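Local coordinates for protein endoglucanase E-5 (PDB 2CKR) that hydrolyses internal beta-1,4-glucosidic linkages in cellulose, lichenin and cereal beta-glucans through its glycoside hydrolase family 5 catalytic domain, at residues A202-A207 and V229-T234. The protein carries 1 engineered substitution. Residues are numbered along the deposited sequence; the frame is centred on the assembly and turned at random.
Sequences AFHFYA and VTQFGT. Engineered in segment 229-234: Gln231 (natural residue Glu).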
ATOM      1  N   ALA A 202       3.399  -4.173  -7.157  1.00  7.93           N
ATOM      2  CA  ALA A 202       3.847  -3.108  -6.263  1.00  7.58           C
ATOM      3  C   ALA A 202       5.220  -2.543  -6.610  1.00  7.61           C
ATOM      4  O   ALA A 202       6.141  -3.284  -6.975  1.00  7.97           O
ATOM      5  CB  ALA A 202       3.846  -3.596  -4.832  1.00  7.36           C
ATOM      6  N   PHE A 203       5.352  -1.224  -6.440  1.00  7.39           N
ATOM      7  CA  PHE A 203       6.632  -0.534  -6.479  1.00  7.60           C
ATOM      8  C   PHE A 203       6.777   0.388  -5.261  1.00  7.45           C
ATOM      9  O   PHE A 203       5.849   1.117  -4.893  1.00  7.65           O
ATOM     10  CB  PHE A 203       6.771   0.259  -7.775  1.00  7.31           C
ATOM     11  CG  PHE A 203       8.105   0.946  -7.932  1.00  8.60           C
ATOM     12  CD1 PHE A 203       9.281   0.202  -8.001  1.00  8.16           C
ATOM     13  CD2 PHE A 203       8.187   2.334  -7.988  1.00  9.11           C
ATOM     14  CE1 PHE A 203      10.512   0.838  -8.158  1.00 11.11           C
ATOM     15  CE2 PHE A 203       9.398   2.965  -8.138  1.00 10.22           C
ATOM     16  CZ  PHE A 203      10.571   2.212  -8.231  1.00 10.61           C
ATOM     17  N   HIS A 204       7.933   0.291  -4.616  1.00  7.27           N
ATOM     18  CA  HIS A 204       8.295   1.094  -3.462  1.00  7.10           C
ATOM     19  C   HIS A 204       9.558   1.910  -3.750  1.00  8.18           C
ATOM     20  O   HIS A 204      10.520   1.389  -4.335  1.00  8.77           O
ATOM     21  CB  HIS A 204       8.597   0.191  -2.265  1.00  7.64           C
ATOM     22  CG  HIS A 204       7.425  -0.593  -1.764  1.00  7.16           C
ATOM     23  ND1 HIS A 204       7.471  -1.294  -0.579  1.00  9.67           N
ATOM     24  CD2 HIS A 204       6.179  -0.774  -2.258  1.00  8.15           C
ATOM     25  CE1 HIS A 204       6.308  -1.876  -0.368  1.00  8.47           C
ATOM     26  NE2 HIS A 204       5.509  -1.586  -1.373  1.00  9.83           N
ATOM     27  N   PHE A 205       9.573   3.168  -3.322  1.00  8.32           N
ATOM     28  CA  PHE A 205      10.768   4.005  -3.459  1.00  8.52           C
ATOM     29  C   PHE A 205      10.881   5.030  -2.345  1.00  8.57           C
ATOM     30  O   PHE A 205       9.882   5.418  -1.745  1.00  8.16           O
ATOM     31  CB  PHE A 205      10.781   4.716  -4.819  1.00  8.50           C
ATOM     32  CG  PHE A 205       9.697   5.748  -4.978  1.00  8.67           C
ATOM     33  CD1 PHE A 205       9.909   7.067  -4.578  1.00  9.95           C
ATOM     34  CD2 PHE A 205       8.460   5.400  -5.506  1.00  7.68           C
ATOM     35  CE1 PHE A 205       8.898   8.017  -4.708  1.00  9.83           C
ATOM     36  CE2 PHE A 205       7.461   6.349  -5.659  1.00  7.98           C
ATOM     37  CZ  PHE A 205       7.680   7.657  -5.256  1.00  8.77           C
ATOM     38  N   TYR A 206      12.104   5.504  -2.129  1.00  9.16           N
ATOM     39  CA  TYR A 206      12.409   6.545  -1.162  1.00  9.96           C
ATOM     40  C   TYR A 206      13.253   7.580  -1.903  1.00 10.11           C
ATOM     41  O   TYR A 206      14.387   7.304  -2.271  1.00  9.42           O
ATOM     42  CB  TYR A 206      13.119   5.948   0.054  1.00 10.43           C
ATOM     43  CG  TYR A 206      12.227   4.973   0.802  1.00 13.62           C
ATOM     44  CD1 TYR A 206      11.432   5.398   1.864  1.00 18.21           C
ATOM     45  CD2 TYR A 206      12.141   3.639   0.411  1.00 17.48           C
ATOM     46  CE1 TYR A 206      10.588   4.508   2.536  1.00 20.38           C
ATOM     47  CE2 TYR A 206      11.298   2.743   1.068  1.00 20.19           C
ATOM     48  CZ  TYR A 206      10.529   3.183   2.133  1.00 22.39           C
ATOM     49  OH  TYR A 206       9.705   2.299   2.803  1.00 25.17           O
ATOM     50  N   ALA A 207      12.675   8.756  -2.126  1.00  9.88           N
ATOM     51  CA  ALA A 207      13.176   9.690  -3.129  1.00 11.10           C
ATOM     52  C   ALA A 207      14.600  10.210  -2.881  1.00 12.07           C
ATOM     53  O   ALA A 207      15.313  10.516  -3.844  1.00 12.49           O
ATOM     54  CB  ALA A 207      12.202  10.852  -3.284  1.00 11.01           C
ATOM     55  N   VAL A 229       1.887   2.089  -6.236  1.00  6.62           N
ATOM     56  CA  VAL A 229       2.987   2.415  -5.342  1.00  6.65           C
ATOM     57  C   VAL A 229       2.431   2.308  -3.929  1.00  7.40           C
ATOM     58  O   VAL A 229       1.856   3.258  -3.406  1.00  6.66           O
ATOM     59  CB  VAL A 229       3.569   3.805  -5.683  1.00  6.82           C
ATOM     60  CG1 VAL A 229       4.620   4.257  -4.663  1.00  7.05           C
ATOM     61  CG2 VAL A 229       4.156   3.767  -7.106  1.00  7.14           C
ATOM     62  N   THR A 230       2.542   1.124  -3.341  1.00  7.30           N
ATOM     63  CA  THR A 230       1.916   0.888  -2.037  1.00  8.51           C
ATOM     64  C   THR A 230       2.729   1.462  -0.892  1.00  7.89           C
ATOM     65  O   THR A 230       2.232   1.554   0.228  1.00  7.89           O
ATOM     66  CB  THR A 230       1.663  -0.611  -1.789  1.00  8.92           C
ATOM     67  OG1 THR A 230       2.848  -1.356  -2.051  1.00 10.91           O
ATOM     68  CG2 THR A 230       0.637  -1.182  -2.765  1.00 10.32           C
ATOM     69  N   GLN A 231       3.978   1.830  -1.149  1.00  8.01           N
ATOM     70  CA  GLN A 231       4.813   2.423  -0.111  1.00  8.45           C
ATOM     71  C   GLN A 231       5.877   3.331  -0.709  1.00  8.50           C
ATOM     72  O   GLN A 231       6.676   2.894  -1.528  1.00  8.81           O
ATOM     73  CB  GLN A 231       5.486   1.311   0.711  1.00  9.20           C
ATOM     74  CG  GLN A 231       5.856   1.719   2.102  1.00 10.94           C
ATOM     75  CD  GLN A 231       6.349   0.556   2.948  1.00 12.55           C
ATOM     76  OE1 GLN A 231       5.610  -0.394   3.198  1.00 10.20           O
ATOM     77  NE2 GLN A 231       7.598   0.645   3.417  1.00 14.89           N
ATOM     78  N   PHE A 232       5.878   4.597  -0.318  1.00  7.75           N
ATOM     79  CA  PHE A 232       6.954   5.492  -0.729  1.00  8.07           C
ATOM     80  C   PHE A 232       7.218   6.568   0.295  1.00  8.26           C
ATOM     81  O   PHE A 232       6.354   6.901   1.100  1.00  8.31           O
ATOM     82  CB  PHE A 232       6.681   6.110  -2.106  1.00  7.63           C
ATOM     83  CG  PHE A 232       5.802   7.338  -2.069  1.00  7.63           C
ATOM     84  CD1 PHE A 232       4.432   7.209  -2.106  1.00  9.60           C
ATOM     85  CD2 PHE A 232       6.351   8.609  -1.983  1.00  9.37           C
ATOM     86  CE1 PHE A 232       3.628   8.320  -2.070  1.00  9.89           C
ATOM     87  CE2 PHE A 232       5.536   9.735  -1.941  1.00  9.18           C
ATOM     88  CZ  PHE A 232       4.177   9.586  -1.999  1.00  8.98           C
ATOM     89  N   GLY A 233       8.438   7.089   0.281  1.00  9.04           N
ATOM     90  CA  GLY A 233       8.798   8.212   1.128  1.00  9.31           C
ATOM     91  C   GLY A 233       9.579   9.241   0.337  1.00 10.00           C
ATOM     92  O   GLY A 233       9.984   8.986  -0.802  1.00  8.85           O
ATOM     93  N   THR A 234       9.769  10.406   0.950  1.00 10.75           N
ATOM     94  CA  THR A 234      10.568  11.486   0.385  1.00 11.62           C
ATOM     95  C   THR A 234      11.978  11.512   0.957  1.00 12.44           C
ATOM     96  O   THR A 234      12.788  12.306   0.509  1.00 13.06           O
ATOM     97  CB  THR A 234       9.898  12.855   0.652  1.00 11.74           C
ATOM     98  OG1 THR A 234       9.709  13.051   2.065  1.00 12.32           O
ATOM     99  CG2 THR A 234       8.503  12.898   0.084  1.00 12.42           C
TER
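At the C-terminal ends of two adjacent parallel strands of the TIM barrel, His204 and Tyr206 meet Gln231, the engineered stand-in for the glutamate that probably serves as nucleophile. Gln231 CB sits over the face of the His204 imidazole, 3.4 Å from the ring centroid. Beyond it the side chain is extended, with CG anti to the backbone N (chi1 -155°), and carries the amide up to Tyr206. There Gln231 NE2 donates to Tyr206 OH at 2.7 Å, close to the amide plane. The phenol ring stands nearly upright to that plane, at 80°. OE1 accepts a hydrogen bond from Arg61, so the amide is held at both ends. The imidazole is gripped at both nitrogens: His204 NE2 donates to Thr230 OG1 (2.8 Å), which lies at the ring edge and also bonds Glu135, while ND1 is hydrogen-bonded to Glu139, the probable proton donor. With an alanine at His204, the link between Glu139 and Thr230 would be gone, and Gln231 CB would probably lose the ring it rests on. On the reverse side of the sheet, Phe232 CB lies over the centre of the Phe205 ring, 3.7 Å from its centroid, and the two ring planes are nearly parallel (21°) but offset, with little overlap. Between these layers Gly233 joins the strands, its N donating to Phe205 O (3.0 Å) and its O accepting from Ala207 N (3.0 Å). Helix 212-224 links the strands in a beta-alpha-beta unit; Tyr251 of helix 245-258 stacks on Phe205, and Trp262 of the next strand, 262-265, meets Phe232 edge-to-face.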